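PDB 4OVK: periplasmic binding protein from Veillonella parvula, which probably binds a solute, such as a metal chelate as in related family members, and delivers it to an ABC transporter for uptake. Local coordinates for residues A68-F71 with K72-P76; E134-Q137 with N138-L142; R141-G144 with K145-D148; T190-G193 with N194-N198. All blocks are in the same frame, centred on the assembly; numbering follows the deposited sequence. Where two conformers were deposited one is given.

Contact 1 of 4, residues A68-F71 with K72-P76; sequences ASIF and KTLAP
Ile70 O receives two amides from the turn that follows it. Leu74 N donates across 3.0 Å with a nearly straight N-H (164°), while Thr73 N adds a weak, bent bond to the same Ile70 O from 2.9 Å. One residue on, Ala75 N closes on Phe71 O at 2.8 Å. The earliest bond runs from Lys72 N to Ser69 O and is 3.1 Å long. Ser69 OG accepts from Phe71 N as a capping bond, although a second conformer of the serine makes that cap less certain.

Outward from the backbone, Lys72 stretches away with CG anti to its own N (chi1 -172°) and bends at its last torsion, which brings NZ to salt bridges with both Glu67 and Glu79. The charge thus ties the end of helix 60-67 to the chain beyond Pro76.

Packing follows the helical period. Ile70 CG1 lies 4.4 Å from Leu74 CG, one turn apart, and Leu74 CG also sits 3.5 Å from Ile70 O; Tyr314 of helix 306-318 touches both side chains. On another flank, Phe71 CE1 meets Ala75 CB at 3.9 Å, the methyl approaching the ring obliquely. The same ring makes edge-to-face contacts with Tyr46 and Tyr66, while Tyr66 OH bonds to Ala75 O.

The whole is a worked example of a very short helix: a serine ahead of its first turn, i to i+3 and i to i+4 bonds about its turns, and an abrupt exit at Ala75 just before a proline.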
# COMPACT_ATOMS: atom_id res chain seq x y z
N ALA A 68 -13.00 -1.08 5.51
CA ALA A 68 -13.34 -1.04 4.08
C ALA A 68 -12.68 -2.14 3.24
O ALA A 68 -12.90 -2.21 2.03
CB ALA A 68 -12.96 0.31 3.50
N SER A 69 -11.86 -2.97 3.86
CA SER A 69 -11.09 -3.94 3.10
C SER A 69 -11.25 -5.35 3.61
O SER A 69 -11.87 -5.60 4.65
CB SER A 69 -9.61 -3.54 3.12
OG SER A 69 -9.04 -3.82 4.39
N ILE A 70 -10.65 -6.28 2.86
CA ILE A 70 -10.60 -7.71 3.21
C ILE A 70 -9.91 -7.93 4.57
O ILE A 70 -10.13 -8.94 5.22
CB ILE A 70 -9.86 -8.52 2.11
CG1 ILE A 70 -9.98 -10.04 2.32
CG2 ILE A 70 -8.37 -8.16 2.04
CD1 ILE A 70 -11.25 -10.64 1.78
N PHE A 71 -9.11 -6.95 5.00
CA PHE A 71 -8.47 -6.98 6.32
C PHE A 71 -9.50 -7.31 7.42
O PHE A 71 -9.23 -8.10 8.33
CB PHE A 71 -7.81 -5.59 6.59
CG PHE A 71 -6.71 -5.59 7.62
CD1 PHE A 71 -6.30 -6.73 8.30
CD2 PHE A 71 -6.07 -4.39 7.90
CE1 PHE A 71 -5.28 -6.67 9.23
CE2 PHE A 71 -5.05 -4.33 8.83
CZ PHE A 71 -4.66 -5.47 9.50
N LYS A 72 -10.69 -6.73 7.32
CA LYS A 72 -11.76 -6.99 8.30
C LYS A 72 -12.12 -8.48 8.40
O LYS A 72 -12.37 -9.00 9.48
CB LYS A 72 -13.03 -6.19 7.99
CG LYS A 72 -14.07 -6.30 9.10
CD LYS A 72 -15.20 -5.30 8.92
CE LYS A 72 -16.29 -5.50 9.97
NZ LYS A 72 -15.83 -5.19 11.36
N THR A 73 -12.11 -9.17 7.27
CA THR A 73 -12.37 -10.61 7.23
C THR A 73 -11.20 -11.41 7.79
O THR A 73 -11.41 -12.35 8.56
CB THR A 73 -12.63 -11.07 5.80
OG1 THR A 73 -13.76 -10.37 5.30
CG2 THR A 73 -12.90 -12.56 5.75
N LEU A 74 -9.99 -11.03 7.41
CA LEU A 74 -8.79 -11.70 7.91
C LEU A 74 -8.60 -11.56 9.41
O LEU A 74 -8.10 -12.47 10.04
CB LEU A 74 -7.53 -11.15 7.25
CG LEU A 74 -7.45 -11.17 5.73
CD1 LEU A 74 -6.20 -10.47 5.27
CD2 LEU A 74 -7.51 -12.59 5.24
N ALA A 75 -8.97 -10.41 9.95
CA ALA A 75 -8.63 -10.06 11.32
C ALA A 75 -9.83 -9.46 12.07
O ALA A 75 -9.82 -8.29 12.43
CB ALA A 75 -7.47 -9.07 11.30
N PRO A 76 -10.87 -10.28 12.30
CA PRO A 76 -12.08 -9.80 12.97
C PRO A 76 -11.82 -9.17 14.35
O PRO A 76 -12.52 -8.24 14.73
CB PRO A 76 -12.97 -11.06 13.06
CG PRO A 76 -12.07 -12.22 12.80
CD PRO A 76 -11.01 -11.70 11.88

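Contact 2 of 4, residues E134-Q137 with N138-L142; sequences EDIQ and NGIRL
Asn138 folds its amide back over Glu134 O, the carbonyl that its own backbone N already engages at 2.9 Å in a nearly straight bond (172°). Its CB stands 3.6 Å from Glu134 O, and with CG set beside the backbone N (chi1 -65°) the next atom comes closer, CG to Glu134 O being 3.4 Å. At the tip, ND2 is also 3.4 Å from Glu134 O, but the angle is too poor for a hydrogen bond; Glu134 OE2 and CG are both 3.7 Å from Asn138 ND2. The carboxylate and amide planes are turned 62° apart. Replacing this asparagine with an alanine removes the amide, which would probably uncover Glu134 O on this flank and leave the glutamate chain freer to turn.

On the buried flank, Ile140 lays CG1 3.2 Å from Ile136 O, and its CD1 meets Ile136 CG2 at 3.7 Å, the two side chains crossing at a slant. Arg141, on another flank, pairs with Glu154.

Four successive i to i+4 amide bonds, with Ile136 and Ile140 facing helix 41-49 and Gln137 and Arg141 facing helix 150-170, make this a regular alpha-helix packed between the two.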
# COMPACT_ATOMS: atom_id res chain seq x y z
N GLU A 134 12.38 0.20 -0.38
CA GLU A 134 13.43 -0.32 0.52
C GLU A 134 13.07 -0.11 1.99
O GLU A 134 13.38 -0.96 2.83
CB GLU A 134 14.81 0.29 0.24
CG GLU A 134 15.97 -0.54 0.80
CD GLU A 134 17.32 0.17 0.80
OE1 GLU A 134 17.44 1.24 0.16
OE2 GLU A 134 18.27 -0.34 1.45
N ASP A 135 12.42 1.01 2.28
CA ASP A 135 11.92 1.30 3.64
C ASP A 135 10.93 0.24 4.11
O ASP A 135 10.94 -0.13 5.29
CB ASP A 135 11.24 2.69 3.69
CG ASP A 135 12.24 3.85 3.59
OD1 ASP A 135 13.45 3.63 3.80
OD2 ASP A 135 11.80 4.99 3.31
N ILE A 136 10.08 -0.24 3.21
CA ILE A 136 9.17 -1.34 3.54
C ILE A 136 9.98 -2.59 3.95
O ILE A 136 9.71 -3.19 4.99
CB ILE A 136 8.18 -1.69 2.41
CG1 ILE A 136 7.33 -0.47 1.99
CG2 ILE A 136 7.27 -2.83 2.84
CD1 ILE A 136 6.28 -0.02 2.99
N GLN A 137 10.96 -2.98 3.14
CA GLN A 137 11.75 -4.18 3.41
C GLN A 137 12.55 -4.08 4.73
O GLN A 137 12.54 -5.02 5.53
CB GLN A 137 12.69 -4.49 2.24
CG GLN A 137 11.98 -4.94 0.97
CD GLN A 137 12.92 -4.97 -0.22
OE1 GLN A 137 14.11 -5.26 -0.09
NE2 GLN A 137 12.39 -4.67 -1.40
N ASN A 138 13.21 -2.95 4.95
CA ASN A 138 13.96 -2.76 6.20
C ASN A 138 13.05 -2.74 7.42
O ASN A 138 13.40 -3.29 8.47
CB ASN A 138 14.80 -1.48 6.15
CG ASN A 138 15.89 -1.54 5.11
OD1 ASN A 138 16.43 -2.61 4.82
ND2 ASN A 138 16.22 -0.39 4.53
N GLY A 139 11.86 -2.15 7.25
CA GLY A 139 10.86 -2.14 8.32
C GLY A 139 10.34 -3.54 8.63
O GLY A 139 10.15 -3.91 9.79
N ILE A 140 10.14 -4.34 7.59
CA ILE A 140 9.72 -5.73 7.79
C ILE A 140 10.78 -6.52 8.58
O ILE A 140 10.45 -7.31 9.47
CB ILE A 140 9.40 -6.40 6.45
CG1 ILE A 140 8.08 -5.84 5.92
CG2 ILE A 140 9.32 -7.90 6.60
CD1 ILE A 140 7.84 -6.12 4.46
N ARG A 141 12.04 -6.29 8.25
CA ARG A 141 13.13 -7.01 8.90
C ARG A 141 13.15 -6.67 10.39
O ARG A 141 13.28 -7.56 11.25
CB ARG A 141 14.46 -6.69 8.22
CG ARG A 141 15.63 -7.49 8.77
CD ARG A 141 16.82 -7.41 7.84
NE ARG A 141 16.64 -8.23 6.64
CZ ARG A 141 17.06 -7.91 5.42
NH1 ARG A 141 16.84 -8.75 4.41
NH2 ARG A 141 17.69 -6.77 5.18
N LEU A 142 13.00 -5.38 10.68
CA LEU A 142 12.90 -4.89 12.05
C LEU A 142 11.72 -5.54 12.78
O LEU A 142 11.88 -6.02 13.92
CB LEU A 142 12.77 -3.35 12.04
CG LEU A 142 12.44 -2.62 13.35
CD1 LEU A 142 13.52 -2.83 14.38
CD2 LEU A 142 12.27 -1.14 13.10

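Contact 3 of 4, residues R141-G144 with K145-D148; sequences RLLG and KILD
Leu143 O and Leu147 N form the shortest backbone bond between the two segments, 2.8 Å long, in a ladder that carries the helix to its last turn. Ile146 N bonds to Leu142 O in the same way, and Lys145 N divides itself between Arg141 O at 3.2 Å and a weak, bent bond to Leu142 O. The ladder then fails: Asp148 has a positive phi (50°), and its N makes just a weak, long bond back to Lys145 O.

Apolar contacts occupy the inner side. Ile146 CD1 reaches over to Leu142 CG at 3.9 Å and lies at the limit of contact with Leu143 CD2. Leu142 presents its branch because CG stands anti to the backbone N (chi1 171°). Leu147 drapes back over the preceding turn, with CG 3.3 Å from Leu143 O and CD1 facing Leu143 CB. Leu143 and Ile146 both press on strand 104-108, while Leu147 meets Val48 of helix 41-49.

Charged groups gather on the outer side. Arg141, already paired with Glu154, and Lys145 run side by side in the same direction, and a bend at the end of the lysine chain brings NZ to 3.8 Å from Arg141 CG. The charged atoms stay farther apart, with 5.5 Å between Arg141 NE and Lys145 NZ. At the helix end, Lys15 NZ bonds to Lys145 O and Ile146 O and forms a salt bridge with Asp148 OD2.

The chemistry implies a greasy inner side fixed against the sheet, and a C-terminal end whose late carbonyls, and probably its negative dipole end, are answered by a lysine from the start of the chain.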
# COMPACT_ATOMS: atom_id res chain seq x y z
N ARG A 141 12.04 -6.29 8.25
CA ARG A 141 13.13 -7.01 8.90
C ARG A 141 13.15 -6.67 10.39
O ARG A 141 13.28 -7.56 11.25
CB ARG A 141 14.46 -6.69 8.22
CG ARG A 141 15.63 -7.49 8.77
CD ARG A 141 16.82 -7.41 7.84
NE ARG A 141 16.64 -8.23 6.64
CZ ARG A 141 17.06 -7.91 5.42
NH1 ARG A 141 16.84 -8.75 4.41
NH2 ARG A 141 17.69 -6.77 5.18
N LEU A 142 13.00 -5.38 10.68
CA LEU A 142 12.90 -4.89 12.05
C LEU A 142 11.72 -5.54 12.78
O LEU A 142 11.88 -6.02 13.92
CB LEU A 142 12.77 -3.35 12.04
CG LEU A 142 12.44 -2.62 13.35
CD1 LEU A 142 13.52 -2.83 14.38
CD2 LEU A 142 12.27 -1.14 13.10
N LEU A 143 10.54 -5.56 12.15
CA LEU A 143 9.38 -6.22 12.76
C LEU A 143 9.64 -7.70 13.07
O LEU A 143 9.18 -8.23 14.08
CB LEU A 143 8.15 -6.07 11.88
CG LEU A 143 7.56 -4.66 11.87
CD1 LEU A 143 6.46 -4.61 10.82
CD2 LEU A 143 7.05 -4.27 13.24
N GLY A 144 10.37 -8.37 12.18
CA GLY A 144 10.75 -9.75 12.41
C GLY A 144 11.55 -9.96 13.68
O GLY A 144 11.36 -10.93 14.39
N LYS A 145 12.43 -9.01 13.99
CA LYS A 145 13.23 -9.07 15.21
C LYS A 145 12.37 -8.75 16.43
O LYS A 145 12.47 -9.40 17.46
CB LYS A 145 14.41 -8.10 15.13
CG LYS A 145 15.46 -8.55 14.14
CD LYS A 145 16.83 -7.98 14.44
CE LYS A 145 17.87 -8.51 13.46
NZ LYS A 145 17.47 -8.25 12.06
N ILE A 146 11.50 -7.76 16.30
CA ILE A 146 10.59 -7.39 17.39
C ILE A 146 9.64 -8.54 17.74
O ILE A 146 9.48 -8.89 18.92
CB ILE A 146 9.80 -6.13 17.03
CG1 ILE A 146 10.76 -4.93 17.00
CG2 ILE A 146 8.65 -5.90 18.01
CD1 ILE A 146 10.18 -3.68 16.39
N LEU A 147 9.05 -9.13 16.72
CA LEU A 147 8.04 -10.17 16.88
C LEU A 147 8.61 -11.58 17.03
O LEU A 147 7.84 -12.52 17.20
CB LEU A 147 7.10 -10.14 15.67
CG LEU A 147 6.28 -8.87 15.51
CD1 LEU A 147 5.69 -8.80 14.10
CD2 LEU A 147 5.22 -8.87 16.58
N ASP A 148 9.93 -11.74 16.94
CA ASP A 148 10.58 -13.05 16.84
C ASP A 148 9.96 -13.91 15.73
O ASP A 148 9.62 -15.08 15.95
CB ASP A 148 10.57 -13.77 18.19
CG ASP A 148 11.56 -13.18 19.15
OD1 ASP A 148 12.77 -13.20 18.83
OD2 ASP A 148 11.16 -12.69 20.22

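Contact 4 of 4, residues T190-G193 with N194-N198; sequences TVAG and NNSVN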
# COMPACT_ATOMS: atom_id res chain seq x y z
N THR A 190 -7.09 15.63 -9.83
CA THR A 190 -5.81 15.44 -9.17
C THR A 190 -5.20 14.14 -9.65
O THR A 190 -5.85 13.09 -9.63
CB THR A 190 -5.97 15.43 -7.65
OG1 THR A 190 -6.59 16.65 -7.24
CG2 THR A 190 -4.62 15.29 -6.97
N VAL A 191 -3.94 14.22 -10.08
CA VAL A 191 -3.26 13.10 -10.72
C VAL A 191 -1.92 12.86 -10.04
O VAL A 191 -1.39 13.73 -9.34
CB VAL A 191 -3.05 13.37 -12.24
CG1 VAL A 191 -4.38 13.72 -12.90
CG2 VAL A 191 -2.04 14.49 -12.47
N ALA A 192 -1.38 11.66 -10.26
CA ALA A 192 -0.06 11.31 -9.75
C ALA A 192 1.03 12.02 -10.56
O ALA A 192 1.08 11.88 -11.78
CB ALA A 192 0.14 9.81 -9.84
N GLY A 193 1.87 12.79 -9.87
CA GLY A 193 2.93 13.57 -10.51
C GLY A 193 4.26 12.84 -10.52
O GLY A 193 4.35 11.69 -10.06
N ASN A 194 5.29 13.49 -11.03
CA ASN A 194 6.58 12.81 -11.25
C ASN A 194 7.42 12.56 -9.99
O ASN A 194 8.50 11.98 -10.08
CB ASN A 194 7.39 13.49 -12.35
CG ASN A 194 7.81 14.91 -11.99
OD1 ASN A 194 8.15 15.21 -10.84
ND2 ASN A 194 7.79 15.79 -12.99
N ASN A 195 6.94 12.99 -8.82
CA ASN A 195 7.56 12.58 -7.55
C ASN A 195 6.85 11.40 -6.90
O ASN A 195 7.28 10.94 -5.85
CB ASN A 195 7.62 13.76 -6.58
CG ASN A 195 8.42 14.92 -7.13
OD1 ASN A 195 7.91 16.03 -7.27
ND2 ASN A 195 9.68 14.67 -7.44
N SER A 196 5.78 10.89 -7.52
CA SER A 196 5.03 9.77 -6.93
C SER A 196 5.66 8.42 -7.26
O SER A 196 6.25 8.23 -8.33
CB SER A 196 3.59 9.75 -7.44
OG SER A 196 3.56 9.48 -8.83
N VAL A 197 5.51 7.49 -6.33
CA VAL A 197 5.85 6.09 -6.59
C VAL A 197 5.00 5.52 -7.73
O VAL A 197 5.44 4.63 -8.46
CB VAL A 197 5.68 5.21 -5.33
CG1 VAL A 197 4.22 5.17 -4.88
CG2 VAL A 197 6.24 3.81 -5.57
N ASN A 198 3.79 6.05 -7.90
CA ASN A 198 2.91 5.59 -8.98
C ASN A 198 3.55 5.77 -10.37
O ASN A 198 3.39 4.93 -11.25
CB ASN A 198 1.56 6.32 -8.94
CG ASN A 198 0.92 6.28 -7.57
OD1 ASN A 198 1.34 7.01 -6.65
ND2 ASN A 198 -0.08 5.44 -7.40
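Ser196 bonds twice to Gly193 O in a type I beta turn, Gly193 to Ser196, that runs straight into the N-cap of helix 197-204. The tight part lies under this turn. Ser196 N donates from well above the carbonyl plane at 3.0 Å, whereas Ser196 OG donates within that plane at 2.6 Å, so Gly193 O is gripped from two directions. The torsion that sets OG between backbone N and carbonyl carbon (chi1 66°) also lets it accept from Gln199 N, the N-cap bond proper. With an alanine in place of the serine, Gly193 O has no in-plane donor and Gln199 N no side-chain cap, which would probably weaken the join between turn and helix.

The outer side of the turn is looser. Asn194 and Asn195 lie there, Asn195 exposed, and find backbone partners in residues 212-216 of the same chain: Asn194 ND2 bonds to Lys212 O and Asn195 OD1 to Gly216 N. Inside, the end of strand 190-192 meets the helix start through the Ala192 methyl, with Tyr183 and Trp218 also touching it. There the methyl wedges beneath the cap, Ala192 CB lying 3.6 Å from Ser196 OG and 3.9 Å from Asn198 CB.

In the fold
From the N terminus, contact 1 comes first and rounds the short helix 71-74, set against helix 41-49 and the late helix 306-318. Contacts 2 and 3 follow on one helix, 133-147; they share Arg141 and Leu142, their centres are about 10 Å apart, and together they carry that helix from its first turns to its C-terminal end, where Leu142 and Ile146 touch strand 125-128. Contact 4 lies in the second lobe, where a turn closes strand 190-192 onto helix 197-204; its centre is about 32 Å from that of contact 3, on the opposite side of the chain's centre. All four are local; none encloses or crosses another.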